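Long-range contacts in CDP-glucose 4,6-dehydratase (Salmonella enterica subsp. enterica serovar Typhi, PDB 1WVG), which catalyses the NAD+-dependent conversion of CDP-D-glucose to CDP-4-dehydro-6-deoxy-D-glucose with loss of water, a step in building O-antigen sugars: residues 2-7 with 29-34; 132-137 with 301-306; 281-286 with 332-337. One frame throughout, in Å; residues are numbered along the deposited sequence.

How the contacts relate
From the N terminus, the chain first closes a short loop at contact 1, where the end of helix 20-31 returns to helix 4-7; strand 11-15 and most of helix 20-31, the opening β-α unit of the Rossmann fold, lie between. Contact 2 closes a much longer loop, joining the turn after strand 126-130 to the chain ahead of helix 308-314 beside the bound nucleotide sugar. Contact 3 opens inside that loop and closes beyond it, so the two cross; it ties helix 272-283 to helix 322-337. Contacts 1 and 2 lie on opposite sides of the chain's centre, their nearest atoms about 17 Å apart.

Contact 1: 2-7 with 29-34; sequences IDKNFW and LTEMGA
Met32 packs against Trp7 where the first helix of the Rossmann fold, 20-31, ends in a Schellman motif: Gly33 N bonds back to Thr30 O and Ala34 N to Leu29 O. Met32 CB lies 3.7 Å from Trp7 CB, and CG carries the chain on toward Ile2. SD then touches Ile2 CG2 at 3.5 Å and sits obliquely beside the indole in a Met-aromatic contact. A bend at chi3 (-57°) swings CE over the face of the five-membered ring, 3.9 Å from its centroid. On the same face Leu29 CD2 covers the six-membered ring in a CH-pi contact 3.7 Å from the centroid, while Phe6 CD2 lies over the opposite face. The indole is thus held between side chains from both segments, and NE1 is satisfied by Gln247 of helix 236-251. Met354 of helix 342-355 also packs on Met32 and Lys4. A water appears to join Lys4 NZ to Glu31 OE2, but the placement of NZ is uncertain, Glu31 is poorly ordered, and their direct salt bridge is long and doubtful. As the chain turns into strand 35-40, Ala34 CA brings its hydrogen toward Trp7 O, 3.4 Å away.

Contact 2: 132-137 with 301-306; sequences SDKCYD and HYLKLD. With CXY (cytidine-5'-diphospho-beta-D-xylose), chain D.
Leu303 and Leu305 supply the apolar side of this contact, pressing onto Asp133 and Tyr136 in the loop that follows strand 126-130 of the Rossmann sheet. Leu303 CD2 lies almost directly over one face of the Asp133 carboxylate, 3.4 Å from CG and nearly as close to both oxygens. Chi1 of Asp133 (58°) puts CG between the backbone N and the carbonyl carbon, where it meets that methyl. Leu305 spreads its two methyls: CD1 reaches Asp133 CB, and CD2 stands 3.8 Å from Tyr136 CE1. The hydroxyl of this tyrosine is engaged by Asn261 and Arg192.

Ser132 and Lys134 carry the polar contacts with the bound CDP-xylose. Lys134 N donates to Ser132 OG over 2.9 Å, forming an ST turn, and the same oxygen lies 2.9 Å from O4' of the xylose. Lys134 NZ donates to O1B of the β-phosphate at 2.8 Å, more weakly to the glycosidic O1', and makes a salt bridge with Asp133 OD2 at 3.3 Å. C5' of the xylose lies 3.5 Å from Asp133 OD2, tilted out of the carboxylate plane on the side away from Leu303.

No hydrogen bond joins the two segments. The leucine methyl on one face of the carboxylate, the oblique touch of C5' from the other side and the ammonium at OD2 together probably limit its rotation. Leu303 and Leu305 thus back the turn that binds CDP-xylose, while Ser132 OG and Lys134 NZ face the nucleotide sugar, consistent with a role in holding the substrate.

Contact 3: 281-286 with 332-337; sequences TLWGDD and WHKAWI
The CA atoms of Trp283, in the last turn of helix 272-283, and Lys334, in the last turn of helix 322-337, are too far apart for backbone contact, a gap left to long side chains, and Gly284 ends the first helix with positive phi. The central motif is a cation-pi and CH-pi contact at a helix C terminus, joining two helices of the C-terminal half of this short-chain dehydrogenase/reductase fold near the surface.

The indole of Trp283, with CG anti to the backbone N (chi1 -167°), reaches toward helix 322-337. The lysine chain is extended beyond CG and passes obliquely over one face of it. CE stands 3.6 Å from the centroid of the six-membered ring, 10° off the normal, and Lys334 CG lies just outside the ring outline, 3.9 Å from Trp283 CZ3. Beyond CE, the ammonium lies over the five-membered ring, 4.4 Å from its centroid. The same nitrogen, Lys334 NZ, donates to Trp283 O at 3.1 Å, in the carbonyl plane on a lone pair, so a single residue binds it through both ring and backbone. A helix C terminus would be expected to welcome a positive charge here. A water accepts from Lys334 NZ at 3.2 Å and donates weakly to Leu282 O, whereas the salt bridge to the poorly ordered Asp285 is long.

Phe215 of helix 207-216 meets the Trp283 ring, and Leu212 and Glu216 of that helix touch His333. The outer edge of the indole is met in its plane by two side chains. His333 CD2 approaches Trp283 CH2 at 4.0 Å, edge against edge, and Ile337 comes tip to tip, its CD1 3.9 Å from Trp283 CH2.

Contact 1: 2-7 with 29-34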
# COMPACT_ATOMS: atom_id res chain seq x y z
N ILE A 2 2.26 22.98 27.25
CA ILE A 2 3.24 22.53 28.22
C ILE A 2 2.77 22.91 29.60
O ILE A 2 2.22 23.99 29.76
CB ILE A 2 4.60 23.09 27.86
CG1 ILE A 2 5.04 22.40 26.58
CG2 ILE A 2 5.65 22.86 28.94
CD1 ILE A 2 5.91 23.32 25.74
N ASP A 3 2.98 22.02 30.58
CA ASP A 3 2.56 22.19 31.96
C ASP A 3 3.72 22.23 32.94
O ASP A 3 4.17 21.17 33.41
CB ASP A 3 1.58 21.05 32.30
CG ASP A 3 0.85 21.24 33.58
OD1 ASP A 3 1.14 22.08 34.41
OD2 ASP A 3 -0.13 20.40 33.69
N LYS A 4 4.18 23.48 33.21
CA LYS A 4 5.28 23.87 34.10
C LYS A 4 5.14 23.19 35.45
O LYS A 4 6.12 22.80 36.07
CB LYS A 4 5.32 25.38 34.34
CG LYS A 4 5.36 26.25 33.08
CD LYS A 4 6.11 27.58 33.22
CE LYS A 4 6.80 28.06 31.92
NZ LYS A 4 8.28 28.12 31.99
N ASN A 5 3.87 23.04 35.88
CA ASN A 5 3.57 22.42 37.17
C ASN A 5 3.72 20.93 37.14
O ASN A 5 4.04 20.29 38.16
CB ASN A 5 2.17 22.81 37.71
CG ASN A 5 1.97 24.31 37.85
OD1 ASN A 5 1.24 24.94 37.06
ND2 ASN A 5 2.59 24.88 38.89
N PHE A 6 3.48 20.36 35.97
CA PHE A 6 3.65 18.95 35.88
C PHE A 6 5.11 18.63 36.08
O PHE A 6 5.47 17.65 36.69
CB PHE A 6 3.22 18.49 34.47
CG PHE A 6 3.72 17.10 34.20
CD1 PHE A 6 2.98 15.98 34.55
CD2 PHE A 6 4.95 16.90 33.56
CE1 PHE A 6 3.45 14.68 34.31
CE2 PHE A 6 5.42 15.61 33.29
CZ PHE A 6 4.67 14.50 33.67
N TRP A 7 5.96 19.51 35.54
CA TRP A 7 7.41 19.37 35.55
C TRP A 7 8.16 19.48 36.87
O TRP A 7 9.15 18.79 37.17
CB TRP A 7 8.04 20.20 34.43
CG TRP A 7 7.56 19.61 33.13
CD1 TRP A 7 6.58 20.09 32.34
CD2 TRP A 7 7.99 18.37 32.56
NE1 TRP A 7 6.40 19.24 31.27
CE2 TRP A 7 7.25 18.16 31.39
CE3 TRP A 7 8.94 17.41 32.93
CZ2 TRP A 7 7.45 17.04 30.58
CZ3 TRP A 7 9.13 16.28 32.14
CH2 TRP A 7 8.39 16.11 30.96
N LEU A 29 13.60 22.13 30.51
CA LEU A 29 13.20 21.25 31.59
C LEU A 29 13.62 21.74 32.99
O LEU A 29 12.82 21.82 33.94
CB LEU A 29 13.65 19.79 31.32
CG LEU A 29 12.72 18.97 30.39
CD1 LEU A 29 13.10 17.48 30.35
CD2 LEU A 29 11.25 19.13 30.78
N THR A 30 14.91 22.08 33.15
CA THR A 30 15.33 22.53 34.48
C THR A 30 14.63 23.82 34.82
O THR A 30 14.22 24.09 35.95
CB THR A 30 16.83 22.67 34.63
OG1 THR A 30 17.19 23.68 33.75
CG2 THR A 30 17.53 21.40 34.21
N GLU A 31 14.48 24.63 33.79
CA GLU A 31 13.79 25.88 33.98
C GLU A 31 12.38 25.66 34.48
O GLU A 31 11.83 26.55 35.12
CB GLU A 31 13.77 26.71 32.71
CG GLU A 31 13.15 28.11 32.89
CD GLU A 31 13.00 28.84 31.58
OE1 GLU A 31 13.81 29.66 31.17
OE2 GLU A 31 11.90 28.49 30.91
N MET A 32 11.81 24.48 34.20
CA MET A 32 10.45 24.21 34.64
C MET A 32 10.36 23.58 36.01
O MET A 32 9.28 23.24 36.49
CB MET A 32 9.59 23.47 33.59
CG MET A 32 9.20 24.41 32.46
SD MET A 32 8.08 23.62 31.27
CE MET A 32 9.05 22.19 30.78
N GLY A 33 11.52 23.42 36.64
CA GLY A 33 11.53 22.87 37.97
C GLY A 33 11.91 21.42 38.01
O GLY A 33 12.05 20.85 39.10
N ALA A 34 12.09 20.82 36.83
CA ALA A 34 12.46 19.40 36.78
C ALA A 34 13.87 19.06 37.26
O ALA A 34 14.82 19.87 37.16
CB ALA A 34 12.28 18.89 35.35
O HOH W 1 9.63 29.92 30.40

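Contact 2: 132-137 with 301-306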
# COMPACT_ATOMS: atom_id res chain seq x y z
N SER A 132 13.97 10.05 14.14
CA SER A 132 14.33 11.05 13.14
C SER A 132 13.31 11.08 12.01
O SER A 132 12.62 10.07 11.73
CB SER A 132 15.62 10.54 12.51
OG SER A 132 16.02 11.29 11.38
N ASP A 133 13.28 12.20 11.32
CA ASP A 133 12.42 12.32 10.15
C ASP A 133 12.96 11.38 9.04
O ASP A 133 12.26 11.02 8.09
CB ASP A 133 12.24 13.78 9.68
CG ASP A 133 13.49 14.59 9.32
OD1 ASP A 133 13.45 15.78 9.03
OD2 ASP A 133 14.60 13.89 9.27
N LYS A 134 14.21 10.93 9.16
CA LYS A 134 14.81 10.04 8.18
C LYS A 134 14.48 8.57 8.36
O LYS A 134 14.99 7.73 7.61
CB LYS A 134 16.31 10.23 8.15
CG LYS A 134 16.58 11.69 7.90
CD LYS A 134 17.80 11.96 7.06
CE LYS A 134 18.36 13.35 7.36
NZ LYS A 134 17.32 14.39 7.39
N CYS A 135 13.67 8.24 9.33
CA CYS A 135 13.33 6.82 9.55
C CYS A 135 12.50 6.18 8.43
O CYS A 135 12.52 4.94 8.19
CB CYS A 135 12.65 6.58 10.93
SG CYS A 135 10.99 7.33 11.06
N TYR A 136 11.71 7.04 7.75
CA TYR A 136 10.82 6.54 6.71
C TYR A 136 11.52 6.18 5.42
O TYR A 136 12.42 6.87 4.95
CB TYR A 136 9.74 7.60 6.35
CG TYR A 136 8.79 7.98 7.48
CD1 TYR A 136 8.90 9.22 8.12
CD2 TYR A 136 7.76 7.13 7.89
CE1 TYR A 136 8.04 9.59 9.16
CE2 TYR A 136 6.89 7.48 8.93
CZ TYR A 136 7.02 8.72 9.56
OH TYR A 136 6.17 9.07 10.59
N ASP A 137 11.06 5.12 4.80
CA ASP A 137 11.60 4.77 3.51
C ASP A 137 11.32 6.00 2.63
O ASP A 137 10.16 6.40 2.55
CB ASP A 137 10.75 3.57 3.03
CG ASP A 137 11.16 3.15 1.67
OD1 ASP A 137 12.29 3.29 1.28
OD2 ASP A 137 10.17 2.71 0.95
N HIS A 301 16.49 14.19 -1.61
CA HIS A 301 16.09 15.49 -2.12
C HIS A 301 14.87 16.04 -1.36
O HIS A 301 14.84 17.17 -0.86
CB HIS A 301 15.68 15.31 -3.60
CG HIS A 301 16.83 14.77 -4.37
ND1 HIS A 301 18.14 15.18 -4.09
CD2 HIS A 301 16.87 13.87 -5.39
CE1 HIS A 301 18.93 14.53 -4.94
NE2 HIS A 301 18.21 13.74 -5.73
N TYR A 302 13.81 15.24 -1.32
CA TYR A 302 12.61 15.71 -0.67
C TYR A 302 12.30 14.95 0.56
O TYR A 302 12.32 13.73 0.55
CB TYR A 302 11.35 15.51 -1.51
CG TYR A 302 11.49 16.13 -2.85
CD1 TYR A 302 11.26 15.36 -3.98
CD2 TYR A 302 11.87 17.47 -2.98
CE1 TYR A 302 11.40 15.90 -5.26
CE2 TYR A 302 12.02 18.02 -4.25
CZ TYR A 302 11.78 17.24 -5.38
OH TYR A 302 11.92 17.77 -6.64
N LEU A 303 11.97 15.75 1.58
CA LEU A 303 11.56 15.22 2.87
C LEU A 303 10.52 16.11 3.57
O LEU A 303 10.85 17.22 3.97
CB LEU A 303 12.75 14.88 3.80
CG LEU A 303 12.31 14.32 5.15
CD1 LEU A 303 11.42 13.11 4.88
CD2 LEU A 303 13.52 13.89 5.98
N LYS A 304 9.27 15.62 3.71
CA LYS A 304 8.21 16.36 4.40
C LYS A 304 7.54 15.40 5.37
O LYS A 304 7.56 14.18 5.18
CB LYS A 304 7.13 16.89 3.46
CG LYS A 304 7.61 18.07 2.63
CD LYS A 304 6.48 18.88 2.01
CE LYS A 304 5.43 18.04 1.33
NZ LYS A 304 4.51 18.89 0.55
N LEU A 305 6.93 15.95 6.41
CA LEU A 305 6.20 15.15 7.41
C LEU A 305 4.73 15.58 7.50
O LEU A 305 4.41 16.79 7.65
CB LEU A 305 6.73 15.47 8.82
CG LEU A 305 8.13 14.94 9.10
CD1 LEU A 305 8.59 15.39 10.49
CD2 LEU A 305 8.10 13.42 9.01
N ASP A 306 3.83 14.60 7.49
CA ASP A 306 2.42 14.94 7.66
C ASP A 306 2.16 14.91 9.18
O ASP A 306 2.40 13.89 9.83
CB ASP A 306 1.50 13.97 6.89
CG ASP A 306 0.05 14.38 7.01
OD1 ASP A 306 -0.48 14.63 8.07
OD2 ASP A 306 -0.61 14.42 5.89
O1B CXY D . 18.69 16.72 6.64
PB CXY D . 20.02 16.52 7.34
O2B CXY D . 21.01 15.70 6.56
O1' CXY D . 19.76 15.82 8.81
O3A CXY D . 20.37 18.01 7.54
PA CXY D . 21.53 18.96 6.86
O1A CXY D . 21.39 20.28 7.53
O2A CXY D . 22.87 18.35 6.99
O5D CXY D . 21.09 18.95 5.33
C5D CXY D . 19.95 19.75 4.95
C4D CXY D . 19.95 19.90 3.45
O4D CXY D . 20.79 21.03 3.12
C3D CXY D . 20.42 18.71 2.61
O3D CXY D . 19.74 18.52 1.32
C2D CXY D . 21.89 19.13 2.44
O2D CXY D . 22.43 18.45 1.30
C1D CXY D . 21.72 20.60 2.17
N1 CXY D . 22.95 21.38 2.36
C6 CXY D . 23.57 21.43 3.60
C5 CXY D . 24.65 22.13 3.82
C4 CXY D . 25.28 22.87 2.79
N3 CXY D . 24.61 22.80 1.56
C2 CXY D . 23.46 22.08 1.28
N4 CXY D . 26.31 23.52 2.90
O2 CXY D . 22.94 22.04 0.16
C1' CXY D . 19.46 16.75 9.83
C2' CXY D . 20.16 16.24 11.07
C3' CXY D . 19.57 14.88 11.37
C4' CXY D . 18.06 14.99 11.60
C5' CXY D . 17.41 15.64 10.39
O2' CXY D . 21.58 16.09 10.86
O3' CXY D . 20.14 14.37 12.59
O4' CXY D . 17.51 13.70 11.86
O5' CXY D . 18.03 16.89 10.08

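Contact 3: 281-286 with 332-337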
# COMPACT_ATOMS: atom_id res chain seq x y z
N THR A 281 19.96 37.72 3.31
CA THR A 281 19.22 38.91 3.56
C THR A 281 19.20 39.31 5.03
O THR A 281 19.39 40.47 5.38
CB THR A 281 17.82 38.64 3.03
OG1 THR A 281 17.84 38.71 1.62
CG2 THR A 281 16.82 39.61 3.65
N LEU A 282 18.92 38.33 5.89
CA LEU A 282 18.83 38.53 7.31
C LEU A 282 20.14 38.99 7.89
O LEU A 282 20.18 39.83 8.78
CB LEU A 282 18.50 37.16 7.89
CG LEU A 282 17.00 36.94 7.82
CD1 LEU A 282 16.64 35.66 8.59
CD2 LEU A 282 16.33 38.12 8.52
N TRP A 283 21.23 38.39 7.41
CA TRP A 283 22.57 38.72 7.89
C TRP A 283 22.99 40.08 7.41
O TRP A 283 23.26 40.99 8.18
CB TRP A 283 23.62 37.71 7.42
CG TRP A 283 24.92 37.85 8.16
CD1 TRP A 283 26.00 38.56 7.74
CD2 TRP A 283 25.29 37.27 9.44
NE1 TRP A 283 27.02 38.45 8.65
CE2 TRP A 283 26.61 37.67 9.71
CE3 TRP A 283 24.63 36.45 10.39
CZ2 TRP A 283 27.26 37.26 10.89
CZ3 TRP A 283 25.28 36.05 11.54
CH2 TRP A 283 26.59 36.45 11.79
N GLY A 284 23.04 40.20 6.09
CA GLY A 284 23.44 41.44 5.46
C GLY A 284 24.96 41.45 5.31
O GLY A 284 25.55 40.41 5.01
N ASP A 285 25.56 42.62 5.53
CA ASP A 285 26.99 42.86 5.48
C ASP A 285 27.84 41.92 4.63
O ASP A 285 28.71 41.16 5.14
CB ASP A 285 27.64 42.98 6.87
CG ASP A 285 26.73 43.61 7.91
OD1 ASP A 285 26.39 44.79 7.89
OD2 ASP A 285 26.39 42.75 8.85
N ASP A 286 27.59 42.02 3.32
CA ASP A 286 28.32 41.25 2.33
C ASP A 286 27.87 39.81 2.11
O ASP A 286 28.23 39.22 1.07
CB ASP A 286 29.85 41.19 2.59
CG ASP A 286 30.56 42.40 3.19
OD1 ASP A 286 30.17 43.55 3.04
OD2 ASP A 286 31.66 42.04 3.83
N TRP A 332 20.09 35.50 17.56
CA TRP A 332 20.81 34.71 18.56
C TRP A 332 22.29 34.63 18.27
O TRP A 332 23.14 34.87 19.14
CB TRP A 332 20.21 33.29 18.80
CG TRP A 332 20.67 32.53 20.03
CD1 TRP A 332 19.97 32.30 21.20
CD2 TRP A 332 21.92 31.84 20.19
NE1 TRP A 332 20.69 31.50 22.09
CE2 TRP A 332 21.89 31.21 21.47
CE3 TRP A 332 23.05 31.72 19.38
CZ2 TRP A 332 22.99 30.51 21.94
CZ3 TRP A 332 24.12 30.98 19.85
CH2 TRP A 332 24.08 30.39 21.10
N HIS A 333 22.61 34.28 17.05
CA HIS A 333 23.99 34.15 16.67
C HIS A 333 24.81 35.41 16.91
O HIS A 333 25.92 35.38 17.46
CB HIS A 333 24.12 33.63 15.25
CG HIS A 333 25.43 32.97 15.04
ND1 HIS A 333 25.70 31.73 15.60
CD2 HIS A 333 26.50 33.38 14.31
CE1 HIS A 333 26.94 31.42 15.21
NE2 HIS A 333 27.44 32.39 14.43
N LYS A 334 24.26 36.54 16.49
CA LYS A 334 24.91 37.82 16.63
C LYS A 334 25.11 38.19 18.10
O LYS A 334 26.20 38.60 18.49
CB LYS A 334 24.18 38.89 15.83
CG LYS A 334 24.33 38.65 14.34
CD LYS A 334 23.75 39.77 13.48
CE LYS A 334 24.20 39.70 12.01
NZ LYS A 334 23.83 40.88 11.23
N ALA A 335 24.06 38.04 18.92
CA ALA A 335 24.19 38.36 20.33
C ALA A 335 25.38 37.65 20.96
O ALA A 335 26.16 38.19 21.73
CB ALA A 335 22.91 38.01 21.07
N TRP A 336 25.49 36.39 20.57
CA TRP A 336 26.52 35.54 21.04
C TRP A 336 27.84 36.15 20.67
O TRP A 336 28.77 36.27 21.46
CB TRP A 336 26.41 34.20 20.29
CG TRP A 336 27.58 33.32 20.60
CD1 TRP A 336 27.94 32.94 21.86
CD2 TRP A 336 28.55 32.77 19.70
NE1 TRP A 336 29.05 32.16 21.80
CE2 TRP A 336 29.46 32.03 20.49
CE3 TRP A 336 28.73 32.79 18.32
CZ2 TRP A 336 30.56 31.36 19.95
CZ3 TRP A 336 29.80 32.12 17.77
CH2 TRP A 336 30.70 31.40 18.58
N ILE A 337 27.86 36.51 19.40
CA ILE A 337 29.00 37.11 18.76
C ILE A 337 29.54 38.35 19.48
O ILE A 337 30.76 38.48 19.69
CB ILE A 337 28.70 37.34 17.29
CG1 ILE A 337 29.37 36.25 16.47
CG2 ILE A 337 29.13 38.74 16.87
CD1 ILE A 337 28.83 36.18 15.03
O HOH W 2 20.79 41.85 11.42